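Local coordinates for alpha-ketoglutarate-dependent 2,4-dichlorophenoxyacetate dioxygenase (Bradyrhizobium diazoefficiens, PDB 5BKE), which probably oxidises aryloxyalkanoate herbicides such as 2,4-dichlorophenoxyacetate at a metal centre with 2-oxoglutarate as cosubstrate, at residues D164-E168 against A216-M222; M1-I5 against V16-D20; D52-M56 against L81-L85; S119-P124 against P193-R197. All coordinates share one frame; numbering follows the deposited sequence.

Contact 1 (D164-E168 against A216-M222); sequences DLVCE and AGKIASM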
loop_
_atom_site.group_PDB
_atom_site.type_symbol
_atom_site.label_atom_id
_atom_site.label_comp_id
_atom_site.label_asym_id
_atom_site.label_seq_id
_atom_site.Cartn_x
_atom_site.Cartn_y
_atom_site.Cartn_z
ATOM N N ASP C 164 28.479 -16.519 3.991
ATOM C CA ASP C 164 29.174 -17.729 4.460
ATOM C C ASP C 164 30.681 -17.549 4.646
ATOM O O ASP C 164 31.390 -18.513 4.943
ATOM C CB ASP C 164 28.882 -18.918 3.532
ATOM C CG ASP C 164 27.402 -19.289 3.504
ATOM O OD1 ASP C 164 26.869 -19.727 4.544
ATOM O OD2 ASP C 164 26.765 -19.133 2.443
ATOM N N LEU C 165 31.161 -16.315 4.500
ATOM C CA LEU C 165 32.585 -16.025 4.656
ATOM C C LEU C 165 33.103 -16.212 6.092
ATOM O O LEU C 165 32.390 -15.956 7.075
ATOM C CB LEU C 165 32.919 -14.634 4.106
ATOM C CG LEU C 165 32.705 -14.393 2.601
ATOM C CD1 LEU C 165 33.155 -12.986 2.221
ATOM C CD2 LEU C 165 33.397 -15.437 1.728
ATOM N N VAL C 166 34.337 -16.698 6.191
ATOM C CA VAL C 166 34.990 -16.953 7.474
ATOM C C VAL C 166 36.281 -16.125 7.557
ATOM O O VAL C 166 37.073 -16.090 6.602
ATOM C CB VAL C 166 35.255 -18.476 7.684
ATOM C CG1 VAL C 166 36.049 -18.748 8.951
ATOM C CG2 VAL C 166 33.943 -19.254 7.753
ATOM N N CYS C 167 36.476 -15.465 8.704
ATOM C CA CYS C 167 37.693 -14.683 8.982
ATOM C C CYS C 167 38.629 -15.404 9.955
ATOM O O CYS C 167 38.174 -16.123 10.842
ATOM C CB CYS C 167 37.333 -13.308 9.556
ATOM S SG CYS C 167 36.235 -12.280 8.548
ATOM N N GLU C 168 39.930 -15.189 9.781
ATOM C CA GLU C 168 40.952 -15.641 10.726
ATOM C C GLU C 168 41.326 -14.500 11.672
ATOM O O GLU C 168 41.810 -13.454 11.233
ATOM C CB GLU C 168 42.192 -16.165 9.987
ATOM C CG GLU C 168 41.897 -17.366 9.104
ATOM C CD GLU C 168 43.128 -18.120 8.611
ATOM O OE1 GLU C 168 44.250 -17.919 9.145
ATOM O OE2 GLU C 168 42.953 -18.944 7.681
ATOM N N ALA C 216 40.846 -9.642 12.894
ATOM C CA ALA C 216 40.604 -10.300 11.607
ATOM C C ALA C 216 41.549 -9.772 10.521
ATOM O O ALA C 216 41.462 -8.602 10.097
ATOM C CB ALA C 216 39.146 -10.164 11.189
ATOM N N GLY C 217 42.463 -10.642 10.089
ATOM C CA GLY C 217 43.499 -10.266 9.142
ATOM C C GLY C 217 43.386 -10.890 7.774
ATOM O O GLY C 217 44.115 -10.502 6.865
ATOM N N LYS C 218 42.491 -11.863 7.623
ATOM C CA LYS C 218 42.171 -12.412 6.301
ATOM C C LYS C 218 40.805 -13.096 6.281
ATOM O O LYS C 218 40.279 -13.490 7.327
ATOM C CB LYS C 218 43.277 -13.363 5.799
ATOM C CG LYS C 218 43.278 -14.751 6.426
ATOM C CD LYS C 218 44.268 -15.689 5.740
ATOM C CE LYS C 218 43.797 -16.130 4.359
ATOM N NZ LYS C 218 44.851 -16.916 3.662
ATOM N N ILE C 219 40.245 -13.209 5.077
ATOM C CA ILE C 219 39.096 -14.064 4.812
ATOM C C ILE C 219 39.635 -15.384 4.248
ATOM O O ILE C 219 40.453 -15.387 3.324
ATOM C CB ILE C 219 38.066 -13.374 3.878
ATOM C CG1 ILE C 219 37.440 -12.162 4.594
ATOM C CG2 ILE C 219 36.987 -14.360 3.433
ATOM C CD1 ILE C 219 36.739 -11.155 3.699
ATOM N N ALA C 220 39.162 -16.486 4.827
ATOM C CA ALA C 220 39.642 -17.840 4.559
ATOM C C ALA C 220 39.619 -18.237 3.086
ATOM O O ALA C 220 40.593 -18.796 2.590
ATOM C CB ALA C 220 38.845 -18.845 5.384
ATOM N N SER C 221 38.519 -17.944 2.395
ATOM C CA SER C 221 38.326 -18.407 1.017
ATOM C C SER C 221 38.884 -17.457 -0.047
ATOM O O SER C 221 38.784 -17.737 -1.245
ATOM C CB SER C 221 36.842 -18.697 0.759
ATOM O OG SER C 221 36.039 -17.545 0.983
ATOM N N MET C 222 39.474 -16.346 0.388
ATOM C CA MET C 222 39.969 -15.311 -0.526
ATOM C C MET C 222 41.479 -15.109 -0.396
ATOM O O MET C 222 42.092 -15.549 0.582
ATOM C CB MET C 222 39.234 -13.980 -0.281
ATOM C CG MET C 222 37.736 -14.022 -0.541
ATOM S SD MET C 222 36.848 -12.582 0.088
ATOM C CE MET C 222 37.269 -11.325 -1.122
HETATM O O HOH W 1 35.597 -17.870 3.822
#

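Contact 2 (M1-I5 against V16-D20); sequences MTIAI and VSGLD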
loop_
_atom_site.group_PDB
_atom_site.type_symbol
_atom_site.label_atom_id
_atom_site.label_comp_id
_atom_site.label_asym_id
_atom_site.label_seq_id
_atom_site.Cartn_x
_atom_site.Cartn_y
_atom_site.Cartn_z
ATOM N N MET C 1 8.805 -3.676 37.598
ATOM C CA MET C 1 8.807 -4.549 36.386
ATOM C C MET C 1 9.893 -4.139 35.373
ATOM O O MET C 1 10.587 -5.013 34.833
ATOM C CB MET C 1 7.410 -4.596 35.738
ATOM C CG MET C 1 7.006 -5.965 35.199
ATOM S SD MET C 1 5.237 -6.131 34.860
ATOM C CE MET C 1 5.096 -7.888 34.529
ATOM N N THR C 2 10.047 -2.828 35.130
ATOM C CA THR C 2 11.090 -2.312 34.218
ATOM C C THR C 2 12.032 -1.291 34.857
ATOM O O THR C 2 11.597 -0.412 35.597
ATOM C CB THR C 2 10.503 -1.671 32.943
ATOM O OG1 THR C 2 9.509 -0.706 33.311
ATOM C CG2 THR C 2 9.896 -2.719 32.018
ATOM N N ILE C 3 13.322 -1.411 34.545
ATOM C CA ILE C 3 14.341 -0.434 34.964
ATOM C C ILE C 3 14.328 0.798 34.041
ATOM O O ILE C 3 13.938 0.698 32.870
ATOM C CB ILE C 3 15.762 -1.066 35.065
ATOM C CG1 ILE C 3 16.240 -1.615 33.703
ATOM C CG2 ILE C 3 15.784 -2.128 36.170
ATOM C CD1 ILE C 3 17.647 -2.190 33.685
ATOM N N ALA C 4 14.749 1.948 34.569
ATOM C CA ALA C 4 14.760 3.201 33.801
ATOM C C ALA C 4 15.917 3.240 32.800
ATOM O O ALA C 4 17.092 3.128 33.187
ATOM C CB ALA C 4 14.786 4.413 34.724
ATOM N N ILE C 5 15.565 3.371 31.517
ATOM C CA ILE C 5 16.528 3.421 30.404
ATOM C C ILE C 5 16.191 4.564 29.436
ATOM O O ILE C 5 15.061 4.661 28.928
ATOM C CB ILE C 5 16.593 2.081 29.616
ATOM C CG1 ILE C 5 17.000 0.916 30.526
ATOM C CG2 ILE C 5 17.572 2.175 28.444
ATOM C CD1 ILE C 5 16.476 -0.424 30.062
ATOM N N VAL C 16 21.234 3.806 31.895
ATOM C CA VAL C 16 20.484 3.161 32.971
ATOM C C VAL C 16 20.585 3.952 34.271
ATOM O O VAL C 16 21.672 4.361 34.674
ATOM C CB VAL C 16 20.952 1.707 33.206
ATOM C CG1 VAL C 16 20.016 0.997 34.166
ATOM C CG2 VAL C 16 21.026 0.942 31.893
ATOM N N SER C 17 19.454 4.135 34.940
ATOM C CA SER C 17 19.437 4.795 36.245
ATOM C C SER C 17 18.628 3.987 37.247
ATOM O O SER C 17 17.830 3.138 36.858
ATOM C CB SER C 17 18.889 6.229 36.119
ATOM O OG SER C 17 17.622 6.222 35.487
ATOM N N GLY C 18 18.856 4.236 38.534
ATOM C CA GLY C 18 18.080 3.599 39.596
ATOM C C GLY C 18 18.706 2.330 40.159
ATOM O O GLY C 18 18.138 1.723 41.057
ATOM N N LEU C 19 19.867 1.928 39.635
ATOM C CA LEU C 19 20.575 0.743 40.147
ATOM C C LEU C 19 21.884 1.106 40.821
ATOM O O LEU C 19 22.647 1.928 40.320
ATOM C CB LEU C 19 20.844 -0.281 39.038
ATOM C CG LEU C 19 19.695 -0.967 38.298
ATOM C CD1 LEU C 19 20.286 -1.918 37.273
ATOM C CD2 LEU C 19 18.741 -1.721 39.213
ATOM N N ASP C 20 22.135 0.488 41.963
ATOM C CA ASP C 20 23.369 0.704 42.694
ATOM C C ASP C 20 24.218 -0.563 42.541
ATOM O O ASP C 20 23.904 -1.607 43.118
ATOM C CB ASP C 20 23.038 1.039 44.159
ATOM C CG ASP C 20 24.249 1.020 45.081
ATOM O OD1 ASP C 20 25.407 1.234 44.634
ATOM O OD2 ASP C 20 24.015 0.807 46.285
HETATM O O HOH W 2 15.657 1.667 37.166
HETATM O O HOH W 3 18.070 6.379 32.655
#

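Contact 3 (D52-M56 against L81-L85); sequences DEQQM and LQSGL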
loop_
_atom_site.group_PDB
_atom_site.type_symbol
_atom_site.label_atom_id
_atom_site.label_comp_id
_atom_site.label_asym_id
_atom_site.label_seq_id
_atom_site.Cartn_x
_atom_site.Cartn_y
_atom_site.Cartn_z
ATOM N N ASP C 52 36.752 -3.546 42.611
ATOM C CA ASP C 52 36.986 -4.614 41.640
ATOM C C ASP C 52 36.077 -5.813 41.881
ATOM O O ASP C 52 35.479 -6.338 40.945
ATOM C CB ASP C 52 38.451 -5.060 41.680
ATOM C CG ASP C 52 39.391 -4.066 41.022
ATOM O OD1 ASP C 52 38.967 -2.924 40.702
ATOM O OD2 ASP C 52 40.566 -4.425 40.819
ATOM N N GLU C 53 35.952 -6.214 43.140
ATOM C CA GLU C 53 35.071 -7.311 43.526
ATOM C C GLU C 53 33.585 -7.029 43.262
ATOM O O GLU C 53 32.868 -7.913 42.769
ATOM C CB GLU C 53 35.310 -7.715 44.983
ATOM C CG GLU C 53 36.659 -8.407 45.192
ATOM C CD GLU C 53 36.918 -8.870 46.625
ATOM O OE1 GLU C 53 36.359 -8.284 47.584
ATOM O OE2 GLU C 53 37.703 -9.833 46.792
ATOM N N GLN C 54 33.129 -5.816 43.581
ATOM C CA GLN C 54 31.727 -5.439 43.352
ATOM C C GLN C 54 31.405 -5.448 41.847
ATOM O O GLN C 54 30.332 -5.907 41.445
ATOM C CB GLN C 54 31.395 -4.086 43.994
ATOM C CG GLN C 54 31.219 -4.125 45.508
ATOM C CD GLN C 54 31.372 -2.751 46.169
ATOM O OE1 GLN C 54 31.802 -1.781 45.538
ATOM N NE2 GLN C 54 31.030 -2.672 47.447
ATOM N N GLN C 55 32.357 -4.976 41.043
ATOM C CA GLN C 55 32.250 -4.951 39.585
ATOM C C GLN C 55 32.120 -6.350 38.988
ATOM O O GLN C 55 31.277 -6.573 38.109
ATOM C CB GLN C 55 33.456 -4.221 38.978
ATOM C CG GLN C 55 33.413 -4.017 37.467
ATOM C CD GLN C 55 34.613 -3.250 36.945
ATOM O OE1 GLN C 55 35.256 -2.503 37.688
ATOM N NE2 GLN C 55 34.919 -3.417 35.659
ATOM N N MET C 56 32.954 -7.279 39.464
ATOM C CA MET C 56 32.951 -8.647 38.960
ATOM C C MET C 56 31.682 -9.382 39.390
ATOM O O MET C 56 31.087 -10.117 38.587
ATOM C CB MET C 56 34.231 -9.392 39.376
ATOM C CG MET C 56 34.295 -10.861 38.966
ATOM S SD MET C 56 34.208 -11.134 37.180
ATOM C CE MET C 56 35.844 -10.621 36.651
ATOM N N LEU C 81 46.918 -5.383 39.013
ATOM C CA LEU C 81 45.680 -5.699 39.751
ATOM C C LEU C 81 45.692 -7.087 40.401
ATOM O O LEU C 81 46.173 -8.054 39.806
ATOM C CB LEU C 81 44.436 -5.534 38.856
ATOM C CG LEU C 81 44.135 -4.230 38.091
ATOM C CD1 LEU C 81 42.908 -4.418 37.203
ATOM C CD2 LEU C 81 43.955 -3.017 39.000
ATOM N N GLN C 82 45.139 -7.159 41.612
ATOM C CA GLN C 82 45.073 -8.387 42.423
ATOM C C GLN C 82 43.848 -9.265 42.105
ATOM O O GLN C 82 43.901 -10.490 42.254
ATOM C CB GLN C 82 45.063 -8.040 43.925
ATOM C CG GLN C 82 46.041 -6.949 44.360
ATOM C CD GLN C 82 47.461 -7.453 44.541
ATOM O OE1 GLN C 82 47.799 -8.044 45.569
ATOM N NE2 GLN C 82 48.308 -7.209 43.546
ATOM N N SER C 83 42.762 -8.624 41.670
ATOM C CA SER C 83 41.454 -9.261 41.464
ATOM C C SER C 83 41.318 -10.011 40.123
ATOM O O SER C 83 42.310 -10.247 39.433
ATOM C CB SER C 83 40.381 -8.182 41.549
ATOM O OG SER C 83 40.569 -7.244 40.499
ATOM N N GLY C 84 40.084 -10.369 39.766
ATOM C CA GLY C 84 39.767 -10.958 38.456
ATOM C C GLY C 84 39.879 -10.059 37.222
ATOM O O GLY C 84 40.113 -10.550 36.111
ATOM N N LEU C 85 39.740 -8.747 37.423
ATOM C CA LEU C 85 39.626 -7.766 36.331
ATOM C C LEU C 85 40.820 -7.654 35.384
ATOM O O LEU C 85 41.979 -7.780 35.799
ATOM C CB LEU C 85 39.281 -6.375 36.882
ATOM C CG LEU C 85 38.091 -6.188 37.834
ATOM C CD1 LEU C 85 37.805 -4.707 37.953
ATOM C CD2 LEU C 85 36.833 -6.922 37.404
#

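Contact 4 (S119-P124 against P193-R197); sequences SFRPIP and PVLQR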
loop_
_atom_site.group_PDB
_atom_site.type_symbol
_atom_site.label_atom_id
_atom_site.label_comp_id
_atom_site.label_asym_id
_atom_site.label_seq_id
_atom_site.Cartn_x
_atom_site.Cartn_y
_atom_site.Cartn_z
ATOM N N SER C 119 37.941 -11.685 20.136
ATOM C CA SER C 119 37.530 -12.283 18.870
ATOM C C SER C 119 38.601 -13.275 18.354
ATOM O O SER C 119 38.322 -14.109 17.479
ATOM C CB SER C 119 37.160 -11.202 17.837
ATOM O OG SER C 119 38.283 -10.486 17.362
ATOM N N PHE C 120 39.811 -13.166 18.921
ATOM C CA PHE C 120 40.932 -14.113 18.737
ATOM C C PHE C 120 40.802 -15.426 19.534
ATOM O O PHE C 120 41.720 -16.243 19.519
ATOM C CB PHE C 120 42.265 -13.428 19.097
ATOM C CG PHE C 120 42.278 -12.817 20.470
ATOM C CD1 PHE C 120 42.487 -13.612 21.612
ATOM C CD2 PHE C 120 42.061 -11.442 20.636
ATOM C CE1 PHE C 120 42.473 -13.040 22.886
ATOM C CE2 PHE C 120 42.060 -10.865 21.909
ATOM C CZ PHE C 120 42.261 -11.665 23.034
ATOM N N ARG C 121 39.686 -15.615 20.241
ATOM C CA ARG C 121 39.412 -16.854 20.982
ATOM C C ARG C 121 38.358 -17.701 20.278
ATOM O O ARG C 121 37.406 -17.139 19.716
ATOM C CB ARG C 121 38.918 -16.563 22.398
ATOM C CG ARG C 121 39.882 -15.781 23.261
ATOM C CD ARG C 121 39.387 -15.754 24.697
ATOM N NE ARG C 121 40.190 -14.830 25.492
ATOM C CZ ARG C 121 41.381 -15.112 26.020
ATOM N NH1 ARG C 121 41.942 -16.312 25.851
ATOM N NH2 ARG C 121 42.018 -14.177 26.718
ATOM N N PRO C 122 38.509 -19.053 20.312
ATOM C CA PRO C 122 37.523 -19.919 19.653
ATOM C C PRO C 122 36.089 -19.697 20.165
ATOM O O PRO C 122 35.135 -19.772 19.379
ATOM C CB PRO C 122 38.028 -21.345 19.962
ATOM C CG PRO C 122 39.067 -21.191 21.023
ATOM C CD PRO C 122 39.664 -19.837 20.795
ATOM N N ILE C 123 35.948 -19.427 21.462
ATOM C CA ILE C 123 34.681 -18.955 22.021
ATOM C C ILE C 123 34.892 -17.487 22.445
ATOM O O ILE C 123 35.520 -17.228 23.474
ATOM C CB ILE C 123 34.152 -19.852 23.175
ATOM C CG1 ILE C 123 33.967 -21.311 22.700
ATOM C CG2 ILE C 123 32.820 -19.319 23.674
ATOM C CD1 ILE C 123 33.683 -22.335 23.791
ATOM N N PRO C 124 34.395 -16.521 21.636
ATOM C CA PRO C 124 34.658 -15.116 21.966
ATOM C C PRO C 124 33.774 -14.615 23.108
ATOM O O PRO C 124 32.723 -15.200 23.374
ATOM C CB PRO C 124 34.326 -14.390 20.664
ATOM C CG PRO C 124 33.248 -15.228 20.039
ATOM C CD PRO C 124 33.568 -16.653 20.415
ATOM N N PRO C 193 45.951 -18.198 15.078
ATOM C CA PRO C 193 44.686 -17.721 14.489
ATOM C C PRO C 193 43.491 -18.666 14.665
ATOM O O PRO C 193 43.650 -19.883 14.539
ATOM C CB PRO C 193 45.026 -17.573 13.010
ATOM C CG PRO C 193 46.472 -17.238 13.015
ATOM C CD PRO C 193 47.056 -18.086 14.110
ATOM N N VAL C 194 42.326 -18.090 14.986
ATOM C CA VAL C 194 41.061 -18.823 15.080
ATOM C C VAL C 194 40.069 -18.370 13.999
ATOM O O VAL C 194 40.177 -17.258 13.455
ATOM C CB VAL C 194 40.401 -18.741 16.486
ATOM C CG1 VAL C 194 41.367 -19.183 17.581
ATOM C CG2 VAL C 194 39.841 -17.353 16.765
ATOM N N LEU C 195 39.120 -19.249 13.690
ATOM C CA LEU C 195 38.102 -18.984 12.674
ATOM C C LEU C 195 36.856 -18.401 13.317
ATOM O O LEU C 195 36.462 -18.825 14.406
ATOM C CB LEU C 195 37.752 -20.259 11.884
ATOM C CG LEU C 195 38.860 -20.999 11.098
ATOM C CD1 LEU C 195 38.296 -22.228 10.391
ATOM C CD2 LEU C 195 39.597 -20.104 10.109
ATOM N N GLN C 196 36.271 -17.398 12.659
ATOM C CA GLN C 196 34.992 -16.806 13.058
ATOM C C GLN C 196 34.214 -16.449 11.810
ATOM O O GLN C 196 34.796 -16.007 10.816
ATOM C CB GLN C 196 35.162 -15.527 13.906
ATOM C CG GLN C 196 36.075 -15.619 15.132
ATOM C CD GLN C 196 35.425 -16.230 16.372
ATOM O OE1 GLN C 196 34.258 -16.621 16.366
ATOM N NE2 GLN C 196 36.188 -16.299 17.451
ATOM N N ARG C 197 32.899 -16.632 11.872
ATOM C CA ARG C 197 31.981 -16.154 10.827
ATOM C C ARG C 197 32.063 -14.634 10.701
ATOM O O ARG C 197 32.164 -13.935 11.716
ATOM C CB ARG C 197 30.539 -16.534 11.163
ATOM C CG ARG C 197 30.225 -18.023 11.150
ATOM C CD ARG C 197 30.084 -18.587 9.742
ATOM N NE ARG C 197 29.019 -17.946 8.959
ATOM C CZ ARG C 197 27.735 -18.289 9.000
ATOM N NH1 ARG C 197 27.333 -19.263 9.799
ATOM N NH2 ARG C 197 26.847 -17.646 8.245
HETATM O O HOH W 4 34.078 -19.444 16.812
#

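Contact 1 (D164-E168 against A216-M222)
E168 and K218 are brought alongside each other by different first torsions: E168 holds CG anti to its carbonyl carbon (chi1 -62°), whereas K218 places CG between the backbone N and the carbonyl carbon (chi1 77°). The two chains run side by side in the same direction, with E168 CD 3.9 Å from K218 CD. The antiparallel strands are joined through the main chain, strand 216-219 pairing with strand 166-169 as the outermost strand, within this chain, of a four-stranded antiparallel sheet. A220 N gives V166 O a short, nearly straight bond of 2.8 Å, E168 N reaches K218 O at 3.0 Å, and G217 N returns to E168 O at 3.1 Å. On the face bearing C167 and I219, a non-hydrogen-bonded pair, the sulfur of C167 rests 4.1 Å from CG1 of I219; L231 of helix 224-238 touches both, and L230 touches I219. Y173 of helix 171-176 touches E168 and K218 on the other face. Residues I219 to M222 form a type I turn. It brings S221 to L165, whose CD2 lies 3.5 Å from S221 OG, and one water joins this hydroxyl to V166 N, each 2.9 Å from the water oxygen. The peptide N-H of V166 is thus satisfied through solvent just where the strand pairing gives way to the turn. The aliphatic CG and CD of K218 lie along CB, CG and the carboxylate carbon of E168, while E168 OE2 and K218 NZ remain 4.9 Å apart; their opposite charges probably attract through space without pairing directly.

Contact 2 (M1-I5 against V16-D20)
V16 is the tightly packed member of this contact, meeting isoleucines with both of its methyl branches. CG1, anti to the backbone N (chi1 -171°), lies 4.0 Å from CD1 of I3, and CG2 on the other branch faces CG1 of I5 at 4.3 Å. The side chains of I3 and V16 meet at a slant and touch through methyl groups. I3 also uses its shorter branch: CG2 approaches CD2 of L19 at 4.3 Å, and one isoleucine thus bridges the strand and the loop that follows it. The polar side is far looser. Here A4 and S17 are exposed, and a single direct backbone bond joins them, from S17 N to A4 O at 3.1 Å, with the donor tilted out of the carbonyl plane by 25°. The reciprocal pair of atoms is connected through solvent instead: one water accepts from A4 N and donates to S17 O, 2.6 Å from that oxygen. A second water is bound by S17 OG, and holds A4 O only weakly. The serine hydroxyl oxygen OG of S17 also stands 3.4 Å from CB of A4. The two strands, 4-7 and 14-17, form a beta hairpin at the border of the seven-stranded mixed sheet, where strand 4-7 is outermost within the chain. Strand 14-17 continues the sheet by pairing in parallel with strand 42-45, V16 hydrogen-bonded to V44 through the backbone, while helix 27-40 packs on I5 through A36 and Y40 and on L19 through V33.

Contact 3 (D52-M56 against L81-L85)
The first turn of helix 52-59 runs past an irregular loop, with the CA atoms of D52 and S83 6.4 Å apart and those of M56 and G84 7.2 Å apart. S83 OG donates to D52 OD2 over 2.8 Å, meeting the carboxylate on its anti side and 27° out of its plane; a first torsion of 63° sets the hydroxyl between the backbone N and the carbonyl carbon, facing the carboxylate. The other oxygen, D52 OD1, forms salt bridges with R133 and R278, which leaves the two carboxylate oxygens with separate tasks. This is where the helix is fastened to the large sheet of the cupin-type beta fold: R278 belongs to strand 276-281, and the loop leads directly into the neighbouring edge strand 86-87. L85 is the apolar wedge between helix and sheet. Its CD1 sits 3.5 Å from D52 OD1 and 3.4 Å from Q55 OE1, beside polar atoms already engaged, for Q55 OE1 accepts from R133 and Q55 NE2 donates to R278 O. On the other branch, CD2 of L85 packs 3.9 Å from CE of M56, the two side chains running antiparallel to each other, and A280 of strand 276-281 touches them both.

Contact 4 (S119-P124 against P193-R197)
Q196 and S119 provide the polar part of this contact, in which a strand side chain reaches across to the backbone of a loop. Q196 NE2 donates to S119 O at 3.1 Å; the bond is bent (141° at the hydrogen), and the donor stands above the carbonyl plane, 40° out of it. The bend at chi2 of Q196 (-81°) turns the amide toward the loop, where NE2 also comes within 2.7 Å of R121 O. At the other end of the amide, Q196 OE1 accepts from T288 OG1, a partner outside the contact that would help set the rotation of the amide. A water lies between Q196 OE1 and P122 O, 2.8 Å from the latter.

The apolar part belongs to V194. Its CG2 presses on the F120 main chain, 3.5 Å from F120 C, and CG1 touches CD of P122 at 3.7 Å, the two side chains roughly perpendicular to each other. P124 packs against the Q196 amide, its CD 4.0 Å from Q196 NE2.

Within the loop, F120 CE1 lies over one face of the R121 guanidinium, toward its rim, while R121 NH1 donates to R69 O and F120 meets H215 edge-to-face. S119 OG is hydrogen-bonded to S213 OG and H169 ND1.

Strand 194-201 thus packs on a segment that begins two residues after the metal ligand D117. The F120 side chain is about 8 Å from the manganese ion, which H115, D117 and H264 bind here as the two-histidine, one-carboxylate facial triad of 2-oxoglutarate-dependent oxygenases.

In the fold
From the N terminus, contact 2 comes first, closing a hairpin with ten residues between its segments at the border of the large mixed sheet. Contact 3 follows in series and closes a loop of 24 residues, tying helix 52-59 to the approach of strand 86-87 at the sheet's other edge. The remaining two cross: contact 4 opens at 119-124, contact 1 opens at 164-168, contact 4 closes at 193-197 and contact 1 closes at 216-222. Their strands 166-169 and 194-201 are neighbours in the four-stranded antiparallel sheet, which contact 4 connects to the metal-site loop. Contacts 1 and 2, centres about 40 Å apart, lie on opposite sides of the chain's centre.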